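Local coordinates for glycerate dehydrogenase related protein (PDB 3GVX) that is a D-isomer specific 2-hydroxyacid dehydrogenase that probably reduces glyoxylate or hydroxypyruvate with NADH or NADPH, at residues C75-A80 and Q270-N275. Numbering follows the deposited sequence.
Sequences CSNAGA and QLAFEN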
loop_
_atom_site.group_PDB
_atom_site.type_symbol
_atom_site.label_atom_id
_atom_site.label_comp_id
_atom_site.label_asym_id
_atom_site.label_seq_id
_atom_site.Cartn_x
_atom_site.Cartn_y
_atom_site.Cartn_z
ATOM N N CYS B 75 -19.095 21.908 9.418
ATOM C CA CYS B 75 -18.244 20.767 9.103
ATOM C C CYS B 75 -16.930 21.279 8.535
ATOM O O CYS B 75 -16.881 22.339 7.918
ATOM C CB CYS B 75 -18.907 19.863 8.067
ATOM S SG CYS B 75 -20.514 19.279 8.536
ATOM N N SER B 76 -15.861 20.524 8.751
ATOM C CA SER B 76 -14.572 20.907 8.216
ATOM C C SER B 76 -14.144 19.830 7.223
ATOM O O SER B 76 -14.860 18.861 7.005
ATOM C CB SER B 76 -13.535 21.099 9.334
ATOM O OG SER B 76 -13.293 19.908 10.030
ATOM N N ASN B 77 -12.967 19.994 6.640
ATOM C CA ASN B 77 -12.493 19.061 5.620
ATOM C C ASN B 77 -11.034 18.633 5.827
ATOM O O ASN B 77 -10.132 19.202 5.224
ATOM C CB ASN B 77 -12.688 19.743 4.267
ATOM C CG ASN B 77 -12.289 18.882 3.102
ATOM O OD1 ASN B 77 -12.613 17.696 3.046
ATOM N ND2 ASN B 77 -11.608 19.487 2.135
ATOM N N ALA B 78 -10.823 17.621 6.672
ATOM C CA ALA B 78 -9.483 17.128 7.005
ATOM C C ALA B 78 -9.107 15.743 6.472
ATOM O O ALA B 78 -8.020 15.244 6.751
ATOM C CB ALA B 78 -9.282 17.157 8.529
ATOM N N GLY B 79 -9.986 15.126 5.702
ATOM C CA GLY B 79 -9.687 13.815 5.166
ATOM C C GLY B 79 -8.420 13.656 4.345
ATOM O O GLY B 79 -7.736 12.646 4.490
ATOM N N ALA B 80 -8.102 14.642 3.503
ATOM C CA ALA B 80 -6.923 14.590 2.633
ATOM C C ALA B 80 -5.633 14.388 3.406
ATOM O O ALA B 80 -4.734 13.660 2.990
ATOM C CB ALA B 80 -6.828 15.862 1.786
ATOM N N GLN B 270 -12.659 18.256 -3.610
ATOM C CA GLN B 270 -13.635 17.224 -3.941
ATOM C C GLN B 270 -14.216 16.579 -2.702
ATOM O O GLN B 270 -15.410 16.327 -2.630
ATOM C CB GLN B 270 -13.013 16.146 -4.813
ATOM C CG GLN B 270 -14.027 15.182 -5.382
ATOM C CD GLN B 270 -13.412 14.259 -6.408
ATOM O OE1 GLN B 270 -12.586 14.681 -7.220
ATOM N NE2 GLN B 270 -13.813 12.996 -6.383
ATOM N N LEU B 271 -13.354 16.294 -1.734
ATOM C CA LEU B 271 -13.796 15.690 -0.477
ATOM C C LEU B 271 -14.769 16.636 0.231
ATOM O O LEU B 271 -15.721 16.190 0.869
ATOM C CB LEU B 271 -12.591 15.375 0.425
ATOM C CG LEU B 271 -11.633 14.287 -0.096
ATOM C CD1 LEU B 271 -10.309 14.354 0.661
ATOM C CD2 LEU B 271 -12.297 12.910 0.023
ATOM N N ALA B 272 -14.527 17.940 0.100
ATOM C CA ALA B 272 -15.396 18.947 0.707
ATOM C C ALA B 272 -16.808 18.830 0.137
ATOM O O ALA B 272 -17.772 18.730 0.885
ATOM C CB ALA B 272 -14.830 20.361 0.477
ATOM N N PHE B 273 -16.936 18.806 -1.185
ATOM C CA PHE B 273 -18.265 18.685 -1.793
ATOM C C PHE B 273 -18.916 17.357 -1.486
ATOM O O PHE B 273 -20.126 17.269 -1.295
ATOM C CB PHE B 273 -18.216 18.857 -3.322
ATOM C CG PHE B 273 -17.853 20.241 -3.774
ATOM C CD1 PHE B 273 -18.457 21.354 -3.225
ATOM C CD2 PHE B 273 -16.897 20.434 -4.745
ATOM C CE1 PHE B 273 -18.106 22.630 -3.630
ATOM C CE2 PHE B 273 -16.552 21.704 -5.149
ATOM C CZ PHE B 273 -17.158 22.799 -4.587
ATOM N N GLU B 274 -18.102 16.316 -1.452
ATOM C CA GLU B 274 -18.600 14.993 -1.160
ATOM C C GLU B 274 -19.206 14.933 0.222
ATOM O O GLU B 274 -20.254 14.326 0.409
ATOM C CB GLU B 274 -17.494 13.951 -1.325
ATOM C CG GLU B 274 -17.231 13.650 -2.786
ATOM C CD GLU B 274 -16.147 12.602 -3.023
ATOM O OE1 GLU B 274 -15.253 12.439 -2.172
ATOM O OE2 GLU B 274 -16.180 11.941 -4.079
ATOM N N ASN B 275 -18.575 15.585 1.190
ATOM C CA ASN B 275 -19.139 15.569 2.525
ATOM C C ASN B 275 -20.486 16.260 2.537
ATOM O O ASN B 275 -21.343 15.922 3.335
ATOM C CB ASN B 275 -18.235 16.246 3.553
ATOM C CG ASN B 275 -18.664 15.934 4.975
ATOM O OD1 ASN B 275 -18.873 16.831 5.795
ATOM N ND2 ASN B 275 -18.798 14.645 5.273
#
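The side-chain amide of Asn77 lies with one face against Ala272: CA of that alanine sits over Asn77 CG at 3.9 Å, and its CB is 3.7 Å from Asn77 ND2. Leu271 meets the oxygen end instead, its CB 3.5 Å from Asn77 OD1 and close to the amide plane, and the two side chains cross at about a right angle. CG of Asn77 stands anti to its own backbone N (chi1 -178°), which directs that carbon to helix 266-279. An alanine suits position 272 because its single methyl lets the flat group come down close to the helix backbone. Asparagine suits its own place because a short amide can lie flat here and still donate: ND2 hydrogen-bonds to Ala268 O, one turn earlier in that helix, and to Ile56 O, two bonds that fix its rotation. An alanine in place of Asn77 would probably leave both carbonyls without this donor and open a gap above Ala272.

Leu271 is long enough to reach past the amide. Its CD1 lies 3.6 Å from Ala80 N and 4.0 Å from Ala80 CB, an apolar touch on the first turn of helix 79-97, where the small alanine leaves room for the branched tip. At the other end, the side chain of Cys75 rests beside that of Asn275, which is one turn beyond Leu271.

Cys75 ends strand 73-75, an edge strand, within this chain, of the five-stranded parallel sheet, and pairs with strand 52-55. Helix 266-279 thus packs where the chain leaves that sheet and enters the long helix 79-97, with helix 11-20 against its Phe273 side and Tyr121 of the second subunit against Leu271.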